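Local atomic coordinates of 16S rRNA (guanine(1405)-N(7))-methyltransferase (Klebsiella pneumoniae, PDB entry 6PI9), a protein that probably methylates the N7 position of guanine 1405 in 16S rRNA, using S-adenosyl-L-methionine as methyl donor, and so confers resistance to aminoglycosides. Residues 91-96 / 123-128; 69-74 / 84-89; 210-215 / 250-255; 115-120 / 132-137. All coordinates share one frame; numbering follows the deposited sequence.

Interaction 1 of 4, residues 91-96 / 123-128. With SAH (S-adenosyl-L-homocysteine), chain B.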
# COMPACT_ATOMS: atom_id res chain seq x y z
N ALA A 91 -4.68 -4.74 -6.93
CA ALA A 91 -5.29 -4.05 -5.79
C ALA A 91 -6.26 -2.95 -6.24
O ALA A 91 -7.34 -2.80 -5.66
CB ALA A 91 -4.20 -3.47 -4.90
N SER A 92 -5.89 -2.17 -7.26
CA SER A 92 -6.74 -1.04 -7.68
C SER A 92 -8.03 -1.50 -8.36
O SER A 92 -9.09 -0.86 -8.20
CB SER A 92 -5.95 -0.11 -8.61
OG SER A 92 -4.74 0.33 -8.00
N THR A 93 -7.99 -2.61 -9.13
CA THR A 93 -9.24 -3.06 -9.75
C THR A 93 -10.14 -3.78 -8.75
O THR A 93 -11.36 -3.58 -8.75
CB THR A 93 -8.97 -3.96 -10.96
OG1 THR A 93 -7.83 -4.78 -10.72
CG2 THR A 93 -8.78 -3.09 -12.23
N ARG A 94 -9.55 -4.58 -7.86
CA ARG A 94 -10.39 -5.23 -6.86
C ARG A 94 -11.12 -4.20 -6.01
O ARG A 94 -12.30 -4.36 -5.70
CB ARG A 94 -9.56 -6.16 -5.99
CG ARG A 94 -10.43 -6.93 -5.01
CD ARG A 94 -9.58 -7.65 -3.99
NE ARG A 94 -8.57 -6.75 -3.44
CZ ARG A 94 -7.27 -6.99 -3.47
NH1 ARG A 94 -6.82 -8.11 -4.01
NH2 ARG A 94 -6.42 -6.11 -2.96
N GLU A 95 -10.43 -3.09 -5.67
CA GLU A 95 -11.10 -1.99 -4.98
C GLU A 95 -12.36 -1.54 -5.71
O GLU A 95 -13.38 -1.24 -5.07
CB GLU A 95 -10.12 -0.81 -4.81
CG GLU A 95 -9.06 -1.10 -3.77
CD GLU A 95 -7.88 -0.12 -3.72
OE1 GLU A 95 -7.75 0.80 -4.58
OE2 GLU A 95 -7.04 -0.31 -2.80
N ARG A 96 -12.32 -1.51 -7.05
CA ARG A 96 -13.38 -0.95 -7.88
C ARG A 96 -14.49 -1.94 -8.23
O ARG A 96 -15.60 -1.49 -8.56
CB ARG A 96 -12.78 -0.40 -9.18
CG ARG A 96 -13.67 0.58 -9.95
CD ARG A 96 -12.87 1.29 -11.04
NE ARG A 96 -11.79 2.11 -10.45
CZ ARG A 96 -10.50 1.82 -10.51
NH1 ARG A 96 -10.07 0.74 -11.18
NH2 ARG A 96 -9.62 2.66 -9.95
N GLY A 123 -2.76 -0.12 -14.95
CA GLY A 123 -2.87 -1.37 -14.22
C GLY A 123 -3.62 -2.40 -15.03
O GLY A 123 -3.36 -2.56 -16.22
N LEU A 124 -4.62 -3.05 -14.43
CA LEU A 124 -5.50 -3.93 -15.19
C LEU A 124 -6.84 -3.28 -15.53
O LEU A 124 -7.75 -3.96 -16.01
CB LEU A 124 -5.75 -5.22 -14.43
CG LEU A 124 -4.51 -6.08 -14.17
CD1 LEU A 124 -4.93 -7.31 -13.36
CD2 LEU A 124 -3.77 -6.51 -15.48
N ASN A 125 -7.00 -1.98 -15.30
CA ASN A 125 -8.30 -1.36 -15.50
C ASN A 125 -8.84 -1.50 -16.93
O ASN A 125 -10.08 -1.55 -17.08
CB ASN A 125 -8.23 0.11 -15.10
CG ASN A 125 -9.60 0.78 -15.15
OD1 ASN A 125 -10.52 0.39 -14.39
ND2 ASN A 125 -9.76 1.74 -16.05
N PRO A 126 -8.03 -1.54 -17.99
CA PRO A 126 -8.62 -1.66 -19.35
C PRO A 126 -9.33 -2.97 -19.59
O PRO A 126 -10.21 -3.05 -20.48
CB PRO A 126 -7.41 -1.47 -20.28
CG PRO A 126 -6.19 -1.15 -19.29
CD PRO A 126 -6.70 -0.85 -18.02
N ILE A 127 -9.01 -4.01 -18.82
CA ILE A 127 -9.79 -5.24 -18.91
C ILE A 127 -11.16 -5.06 -18.26
O ILE A 127 -12.18 -5.52 -18.79
CB ILE A 127 -9.00 -6.39 -18.27
CG1 ILE A 127 -7.70 -6.61 -19.05
CG2 ILE A 127 -9.85 -7.67 -18.23
CD1 ILE A 127 -6.77 -7.62 -18.42
N LEU A 128 -11.22 -4.37 -17.12
CA LEU A 128 -12.50 -4.03 -16.49
C LEU A 128 -13.36 -3.19 -17.42
O LEU A 128 -14.52 -3.54 -17.69
CB LEU A 128 -12.25 -3.30 -15.17
CG LEU A 128 -13.48 -2.87 -14.36
CD1 LEU A 128 -14.44 -4.07 -14.19
CD2 LEU A 128 -13.02 -2.36 -13.01
N SAH B . -5.30 3.44 -12.73
CA SAH B . -5.34 2.02 -12.32
CB SAH B . -4.13 1.67 -11.47
CG SAH B . -3.84 2.56 -10.23
SD SAH B . -2.51 1.82 -9.17
C SAH B . -6.62 1.71 -11.53
O SAH B . -7.17 2.67 -10.95
OXT SAH B . -7.08 0.55 -11.43
C5' SAH B . -1.13 2.93 -9.66
C4' SAH B . -0.46 2.53 -11.01
O4' SAH B . 0.47 3.56 -11.42
C3' SAH B . 0.33 1.18 -11.06
O3' SAH B . -0.19 0.34 -12.11
C2' SAH B . 1.77 1.57 -11.38
O2' SAH B . 2.34 0.61 -12.26
C1' SAH B . 1.54 2.90 -12.11
N9 SAH B . 2.65 3.84 -12.02
C8 SAH B . 3.27 4.28 -10.88
N7 SAH B . 4.17 5.24 -11.24
C5 SAH B . 4.14 5.35 -12.60
C6 SAH B . 4.85 6.10 -13.51
N6 SAH B . 5.84 6.90 -13.16
N1 SAH B . 4.50 6.01 -14.85
C2 SAH B . 3.55 5.15 -15.28
N3 SAH B . 2.84 4.38 -14.40
C4 SAH B . 3.16 4.51 -13.08
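Thr93 and Asn125 mark the nearest backbone approach, with their CA atoms 6.1 Å apart. Residues 91-96 are helical. Residues 123-128 run from a loop into helix 125-131, with Leu124 at its N-cap position. Thr93 rests its methyl on the start of the second helix, with CG2 3.7 Å from Asn125 N. Its OG1 sits between the backbone N and the carbonyl carbon and bonds back to Leu87 O, with His90 O also near. The segments form part of the cofactor pocket of a Rossmann-like methyltransferase, where the loop after the first strand, 117-120, passes by the ligand. Arg96 bends at chi3 and grips the carboxylate of S-adenosyl-L-homocysteine with two bonds. Arg96 NH1 donates to OXT of the ligand at 3.0 Å in a nearly straight bond (167°), and OXT lies in the guanidinium plane. Arg96 NH2 donates to O of the same carboxylate at 2.6 Å, at a more bent angle of 144°. The amide plane of Asn125 stands 78° from the guanidinium, with OD1 3.3 Å from Arg96 NH1. Asn125 ND2 is bonded to Asp119. Nearer the backbone, Arg96 CD is 4.2 Å from Leu128 CD2. Arg96 NE forms a salt bridge with Glu252 OE1.

Interaction 2 of 4, residues 69-74 / 84-89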
# COMPACT_ATOMS: atom_id res chain seq x y z
N ARG A 69 -3.22 -14.54 -15.51
CA ARG A 69 -3.10 -15.02 -16.88
C ARG A 69 -4.03 -16.20 -17.13
O ARG A 69 -4.79 -16.21 -18.10
CB ARG A 69 -1.65 -15.40 -17.19
CG ARG A 69 -1.17 -15.04 -18.59
CD ARG A 69 0.32 -15.25 -18.72
NE ARG A 69 0.86 -14.70 -19.95
CZ ARG A 69 0.84 -15.33 -21.13
NH1 ARG A 69 0.29 -16.53 -21.24
NH2 ARG A 69 1.37 -14.75 -22.20
N ALA A 70 -4.00 -17.19 -16.23
CA ALA A 70 -4.77 -18.41 -16.42
C ALA A 70 -6.26 -18.18 -16.23
O ALA A 70 -7.08 -18.84 -16.88
CB ALA A 70 -4.27 -19.49 -15.47
N LEU A 71 -6.63 -17.25 -15.35
CA LEU A 71 -8.04 -16.93 -15.14
C LEU A 71 -8.65 -16.25 -16.37
O LEU A 71 -9.75 -16.61 -16.81
CB LEU A 71 -8.20 -16.03 -13.91
CG LEU A 71 -8.07 -16.76 -12.58
CD1 LEU A 71 -8.17 -15.75 -11.45
CD2 LEU A 71 -9.15 -17.83 -12.49
N LEU A 72 -7.95 -15.26 -16.93
CA LEU A 72 -8.47 -14.55 -18.09
C LEU A 72 -8.61 -15.48 -19.30
O LEU A 72 -9.44 -15.23 -20.18
CB LEU A 72 -7.58 -13.36 -18.43
CG LEU A 72 -7.64 -12.21 -17.41
CD1 LEU A 72 -6.45 -11.30 -17.55
CD2 LEU A 72 -8.94 -11.41 -17.57
N ALA A 73 -7.79 -16.53 -19.35
CA ALA A 73 -7.94 -17.52 -20.42
C ALA A 73 -9.25 -18.28 -20.28
O ALA A 73 -9.89 -18.62 -21.29
CB ALA A 73 -6.75 -18.49 -20.39
N ARG A 74 -9.66 -18.57 -19.05
CA ARG A 74 -10.93 -19.23 -18.82
C ARG A 74 -12.11 -18.30 -19.07
O ARG A 74 -13.23 -18.78 -19.29
CB ARG A 74 -10.98 -19.77 -17.40
CG ARG A 74 -9.71 -20.47 -17.00
CD ARG A 74 -9.73 -20.78 -15.54
NE ARG A 74 -10.31 -22.09 -15.30
CZ ARG A 74 -9.75 -23.02 -14.54
NH1 ARG A 74 -8.60 -22.77 -13.94
NH2 ARG A 74 -10.35 -24.20 -14.37
N ALA A 84 -14.18 -11.64 -13.02
CA ALA A 84 -14.12 -11.02 -11.71
C ALA A 84 -12.95 -11.55 -10.89
O ALA A 84 -12.31 -10.79 -10.16
CB ALA A 84 -15.45 -11.24 -10.95
N ALA A 85 -12.65 -12.84 -11.03
CA ALA A 85 -11.58 -13.44 -10.25
C ALA A 85 -10.21 -12.92 -10.68
O ALA A 85 -9.31 -12.79 -9.84
CB ALA A 85 -11.63 -14.97 -10.38
N ALA A 86 -10.02 -12.63 -11.97
CA ALA A 86 -8.73 -12.11 -12.41
C ALA A 86 -8.56 -10.66 -12.00
O ALA A 86 -7.54 -10.28 -11.41
CB ALA A 86 -8.62 -12.25 -13.93
N LEU A 87 -9.56 -9.83 -12.30
CA LEU A 87 -9.48 -8.41 -11.99
C LEU A 87 -9.33 -8.17 -10.50
O LEU A 87 -8.81 -7.12 -10.10
CB LEU A 87 -10.72 -7.70 -12.56
CG LEU A 87 -10.73 -7.58 -14.08
CD1 LEU A 87 -12.12 -7.17 -14.61
CD2 LEU A 87 -9.64 -6.60 -14.53
N SER A 88 -9.74 -9.14 -9.67
CA SER A 88 -9.55 -9.10 -8.23
C SER A 88 -8.08 -9.23 -7.82
O SER A 88 -7.78 -9.07 -6.63
CB SER A 88 -10.36 -10.21 -7.53
OG SER A 88 -10.10 -11.49 -8.10
N LEU A 89 -7.16 -9.51 -8.74
CA LEU A 89 -5.77 -9.78 -8.40
C LEU A 89 -4.86 -8.55 -8.51
O LEU A 89 -3.69 -8.63 -8.10
CB LEU A 89 -5.22 -10.91 -9.28
CG LEU A 89 -5.35 -12.30 -8.68
CD1 LEU A 89 -6.77 -12.65 -8.18
CD2 LEU A 89 -4.88 -13.34 -9.68
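Leu71 and Leu72 both point side-chain atoms at the short helix 83-87, and Ala86 receives both. The two residues are neighbours on helix 63-75, so they meet Ala86 from different directions. Leu71 comes with its stem: its CB is 3.8 Å from Ala86 CB. Leu72 comes with its branch point and one methyl: Leu72 CG and CD2 lie 3.6 and 3.7 Å from Ala86 CB. The small alanine lets the helices come close, with Leu71 CA and Ala86 CA 5.6 Å apart. Beyond its stem, Leu71 lays CD1 against the backbone of Ala85, 3.6 Å from Ala85 O. The same Leu71 CD1 is 3.7 Å from Ala85 CB. Leu89 adds a looser touch, with its CD2 4.4 Å from Leu71 CD1. Leu72 also meets Ile127 of helix 125-131 and Thr153 of helix 144-157, so the contact continues into the fold. This is helix-on-helix packing of helix 63-75 on helix 83-87. The side chain of Leu89 is about 12 Å from the bound S-adenosyl-L-homocysteine. No hydrogen bond crosses between the two segments. Their union therefore rests on the fit of leucine branches against alanine methyls and backbone, with Leu72 and Ala86 on the buried side.

Interaction 3 of 4, residues 210-215 / 250-255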
# COMPACT_ATOMS: atom_id res chain seq x y z
N VAL A 210 -10.89 12.01 -16.35
CA VAL A 210 -11.47 11.41 -15.14
C VAL A 210 -10.33 11.24 -14.18
O VAL A 210 -9.39 10.49 -14.47
CB VAL A 210 -12.12 10.05 -15.44
CG1 VAL A 210 -12.68 9.43 -14.13
CG2 VAL A 210 -13.22 10.24 -16.49
N VAL A 211 -10.38 11.93 -13.04
CA VAL A 211 -9.26 11.94 -12.09
C VAL A 211 -9.78 11.39 -10.78
O VAL A 211 -10.83 11.85 -10.31
CB VAL A 211 -8.70 13.36 -11.87
CG1 VAL A 211 -7.59 13.39 -10.77
CG2 VAL A 211 -8.25 14.01 -13.23
N THR A 212 -9.14 10.36 -10.23
CA THR A 212 -9.69 9.79 -9.01
C THR A 212 -8.64 9.63 -7.92
O THR A 212 -7.43 9.54 -8.17
CB THR A 212 -10.35 8.44 -9.22
OG1 THR A 212 -9.32 7.44 -9.32
CG2 THR A 212 -11.21 8.46 -10.47
N PHE A 213 -9.15 9.53 -6.68
CA PHE A 213 -8.25 9.38 -5.53
C PHE A 213 -8.80 8.30 -4.61
O PHE A 213 -10.01 8.16 -4.47
CB PHE A 213 -8.18 10.70 -4.70
CG PHE A 213 -7.65 11.86 -5.48
CD1 PHE A 213 -6.28 12.14 -5.47
CD2 PHE A 213 -8.52 12.67 -6.24
CE1 PHE A 213 -5.78 13.23 -6.22
CE2 PHE A 213 -8.02 13.77 -7.00
CZ PHE A 213 -6.63 14.05 -6.98
N PRO A 214 -7.93 7.54 -3.96
CA PRO A 214 -8.44 6.58 -2.98
C PRO A 214 -8.86 7.31 -1.71
O PRO A 214 -8.21 8.25 -1.26
CB PRO A 214 -7.24 5.66 -2.73
CG PRO A 214 -6.01 6.59 -3.01
CD PRO A 214 -6.46 7.59 -4.06
N THR A 215 -9.98 6.91 -1.16
CA THR A 215 -10.38 7.39 0.15
C THR A 215 -10.07 6.23 1.08
O THR A 215 -10.81 5.24 1.12
CB THR A 215 -11.85 7.80 0.21
OG1 THR A 215 -12.65 6.62 0.35
CG2 THR A 215 -12.27 8.57 -1.05
N SER A 250 -17.37 3.64 -3.89
CA SER A 250 -16.61 2.48 -3.42
C SER A 250 -15.17 2.85 -3.00
O SER A 250 -14.17 2.24 -3.43
CB SER A 250 -16.63 1.38 -4.48
OG SER A 250 -15.77 0.31 -4.14
N ASP A 251 -15.07 3.86 -2.14
CA ASP A 251 -13.82 4.40 -1.59
C ASP A 251 -12.92 4.96 -2.68
O ASP A 251 -11.69 4.90 -2.56
CB ASP A 251 -13.05 3.37 -0.75
CG ASP A 251 -13.72 3.11 0.65
OD1 ASP A 251 -13.95 1.92 0.93
OD2 ASP A 251 -13.97 4.07 1.45
N GLU A 252 -13.52 5.48 -3.76
CA GLU A 252 -12.79 6.21 -4.79
C GLU A 252 -13.46 7.56 -4.96
O GLU A 252 -14.64 7.61 -5.29
CB GLU A 252 -12.79 5.41 -6.12
CG GLU A 252 -11.94 6.06 -7.22
CD GLU A 252 -11.71 5.11 -8.38
OE1 GLU A 252 -12.51 4.18 -8.56
OE2 GLU A 252 -10.71 5.26 -9.10
N LEU A 253 -12.72 8.65 -4.73
CA LEU A 253 -13.22 10.00 -5.01
C LEU A 253 -12.97 10.31 -6.49
O LEU A 253 -11.82 10.29 -6.93
CB LEU A 253 -12.48 11.02 -4.15
CG LEU A 253 -12.64 12.53 -4.50
CD1 LEU A 253 -14.08 13.01 -4.33
CD2 LEU A 253 -11.64 13.30 -3.61
N VAL A 254 -14.04 10.62 -7.23
CA VAL A 254 -13.99 10.72 -8.69
C VAL A 254 -14.32 12.16 -9.09
O VAL A 254 -15.31 12.71 -8.63
CB VAL A 254 -15.00 9.77 -9.37
CG1 VAL A 254 -14.87 9.88 -10.95
CG2 VAL A 254 -14.82 8.32 -8.90
N TYR A 255 -13.50 12.74 -9.96
CA TYR A 255 -13.70 14.06 -10.55
C TYR A 255 -13.86 13.92 -12.06
O TYR A 255 -13.04 13.28 -12.71
CB TYR A 255 -12.47 14.96 -10.35
CG TYR A 255 -12.34 15.49 -8.95
CD1 TYR A 255 -12.93 16.68 -8.58
CD2 TYR A 255 -11.59 14.80 -8.00
CE1 TYR A 255 -12.78 17.17 -7.26
CE2 TYR A 255 -11.46 15.29 -6.70
CZ TYR A 255 -12.04 16.44 -6.35
OH TYR A 255 -11.88 16.92 -5.05
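Asp251 and Thr215 meet just past the end of strand 208-214 and just before strand 252-259 begins. Asp251 O accepts the N-H of Thr215 at 3.0 Å, with the donor well above the carbonyl plane. Asp251 OD2 is hydrogen-bonded to Thr217. Glu252 follows, with CG anti to the backbone N (chi1 -175°) and the chain extended beyond it. Glu252 OE2 takes the hydroxyl OG1 of Thr212 at 2.6 Å through its anti lone pair. As a hydrogen-bonded pair, Leu253 N gives to Phe213 O and Leu253 O takes Phe213 N, each at 2.8 Å. Its CD2 approaches Phe213 CD2. Val254 forms a non-hydrogen-bonded pair with Thr212 and lies beside it, CG2 3.9 Å from Thr212 CG2. Its CG1 meets Val210 CG1. Tyr255 closes the register with a second hydrogen-bonded pair: its N gives to Val211 O at 2.8 Å and its O accepts from Val211 N. Tyr255 CE2 is 3.8 Å from Phe213 CE2, and both rings meet Phe233 of helix 225-236. Strand 208-214 is the last of five parallel strands. Strand 252-259 is inserted antiparallel between it and 241-248, giving the 3-2-1-4-5-7-6 order of Rossmann-like (class I) methyltransferases. Leu253, Tyr255 and Phe213 share an apolar and aromatic face. On the other face, the Glu252 carboxylate is shared between Thr212 and Arg96, which probably helps to position the arginine that holds the ligand carboxylate.

Interaction 4 of 4, residues 115-120 / 132-137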
# COMPACT_ATOMS: atom_id res chain seq x y z
N ALA A 115 -15.90 6.17 -27.23
CA ALA A 115 -14.82 7.12 -27.06
C ALA A 115 -13.46 6.45 -27.29
O ALA A 115 -13.30 5.26 -27.04
CB ALA A 115 -14.84 7.71 -25.66
N ARG A 116 -12.49 7.24 -27.76
CA ARG A 116 -11.09 6.86 -27.69
C ARG A 116 -10.58 7.29 -26.34
O ARG A 116 -10.61 8.50 -26.02
CB ARG A 116 -10.25 7.54 -28.76
CG ARG A 116 -8.74 7.23 -28.65
CD ARG A 116 -8.44 5.73 -28.87
NE ARG A 116 -6.99 5.52 -29.07
CZ ARG A 116 -6.40 4.33 -29.12
NH1 ARG A 116 -7.12 3.22 -29.00
NH2 ARG A 116 -5.07 4.24 -29.30
N VAL A 117 -10.12 6.34 -25.53
CA VAL A 117 -9.84 6.59 -24.11
C VAL A 117 -8.38 6.25 -23.83
O VAL A 117 -7.95 5.13 -24.11
CB VAL A 117 -10.75 5.74 -23.20
CG1 VAL A 117 -10.42 5.95 -21.75
CG2 VAL A 117 -12.24 6.10 -23.41
N LEU A 118 -7.64 7.17 -23.23
CA LEU A 118 -6.30 6.87 -22.73
C LEU A 118 -6.44 6.47 -21.26
O LEU A 118 -7.09 7.17 -20.51
CB LEU A 118 -5.42 8.11 -22.79
CG LEU A 118 -5.26 8.81 -24.12
CD1 LEU A 118 -4.20 9.89 -23.94
CD2 LEU A 118 -4.90 7.82 -25.20
N ASP A 119 -5.83 5.36 -20.84
CA ASP A 119 -5.92 4.95 -19.42
C ASP A 119 -4.50 5.04 -18.88
O ASP A 119 -3.67 4.18 -19.18
CB ASP A 119 -6.49 3.53 -19.33
CG ASP A 119 -6.87 3.13 -17.94
OD1 ASP A 119 -6.44 3.79 -16.95
OD2 ASP A 119 -7.63 2.11 -17.86
N LEU A 120 -4.20 6.09 -18.08
CA LEU A 120 -2.81 6.41 -17.74
C LEU A 120 -2.48 5.71 -16.44
O LEU A 120 -3.26 5.81 -15.49
CB LEU A 120 -2.60 7.91 -17.54
CG LEU A 120 -2.24 8.80 -18.72
CD1 LEU A 120 -3.39 8.78 -19.65
CD2 LEU A 120 -2.03 10.22 -18.23
N MET A 132 -17.11 -3.93 -19.96
CA MET A 132 -18.29 -3.09 -19.81
C MET A 132 -18.56 -2.23 -21.03
O MET A 132 -19.30 -1.23 -20.94
CB MET A 132 -18.14 -2.24 -18.55
CG MET A 132 -17.99 -3.11 -17.32
SD MET A 132 -17.94 -2.26 -15.72
CE MET A 132 -18.10 -3.70 -14.66
N GLY A 133 -17.99 -2.61 -22.18
CA GLY A 133 -18.27 -2.00 -23.46
C GLY A 133 -17.35 -0.88 -23.87
O GLY A 133 -17.53 -0.33 -24.96
N VAL A 134 -16.37 -0.52 -23.03
CA VAL A 134 -15.37 0.48 -23.37
C VAL A 134 -14.17 -0.29 -23.92
O VAL A 134 -13.30 -0.73 -23.18
CB VAL A 134 -15.02 1.36 -22.18
CG1 VAL A 134 -13.93 2.40 -22.57
CG2 VAL A 134 -16.31 2.01 -21.66
N THR A 135 -14.14 -0.45 -25.25
CA THR A 135 -13.18 -1.34 -25.89
C THR A 135 -12.25 -0.60 -26.85
O THR A 135 -11.61 -1.21 -27.71
CB THR A 135 -13.93 -2.46 -26.61
OG1 THR A 135 -14.73 -1.89 -27.65
CG2 THR A 135 -14.86 -3.16 -25.62
N ASN A 136 -12.13 0.72 -26.70
CA ASN A 136 -11.23 1.51 -27.53
C ASN A 136 -10.34 2.34 -26.62
O ASN A 136 -10.37 3.56 -26.68
CB ASN A 136 -12.00 2.42 -28.48
CG ASN A 136 -11.10 3.12 -29.48
OD1 ASN A 136 -9.97 2.70 -29.73
ND2 ASN A 136 -11.60 4.21 -30.06
N ALA A 137 -9.57 1.68 -25.74
CA ALA A 137 -8.70 2.40 -24.84
C ALA A 137 -7.24 2.09 -25.13
O ALA A 137 -6.89 1.06 -25.71
CB ALA A 137 -8.97 2.09 -23.34
O HOH W 1 -5.83 0.73 -28.81
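Ala115 approaches Asn136 at the start of the contact, with its O 3.4 Å from Asn136 CB. Arg116 follows and makes the polar link. Its chi2 of 64° turns CD toward Asn136, 3.5 Å from Asn136 OD1. Arg116 NH1 donates to the same OD1 at 3.0 Å, in a bond bent to 142°. The donor lies above the amide carbonyl plane, and OD1 is tilted from the guanidinium plane. A water lies in the guanidinium plane; it accepts from Arg116 NH1 at 2.8 Å and donates to Ala137 O. Val117 begins the strand. Its N bonds to Asn136 O at 3.0 Å, in the carbonyl plane. Its O meets Ala137 CA in a CA-H...O contact of 2.9 Å. On the side chains, Val117 CB is 4.1 Å from Ala137 CB. Val117 CG2 touches Val134 CG1, and the two side chains cross at about a right angle. Val134 also packs on Leu129 and Met104. The turn before it is a Schellman motif that ends helix 125-131, with Gly133 at the C-prime position and positive phi. The adjacent parallel strands 117-120 and 137-141 are connected through that helix. This is the first beta-alpha-beta crossover of a Rossmann-like methyltransferase sheet.

In the fold
From the N terminus, interaction 2 closes first, folding helix 63-75 and helix 83-87 together across a short connection. Interaction 1 opens next. It brings helix 91-96 against the start of helix 125-131, closing a longer loop that contains helix 100-111 and strand 117-120. Interaction 4 crosses it: 115-120 falls inside that loop and 132-137 after it. It closes the short loop around helix 125-131. Interaction 3 comes last, in series. It closes 34 residues holding helix 225-236 and strand 241-248, in the same sheet that interaction 4 reaches. Interaction 1 is the hub: it touches interaction 2 through Thr93 and Leu87, interaction 4 through Asn125 and Asp119, and interaction 3 through Arg96 and Glu252.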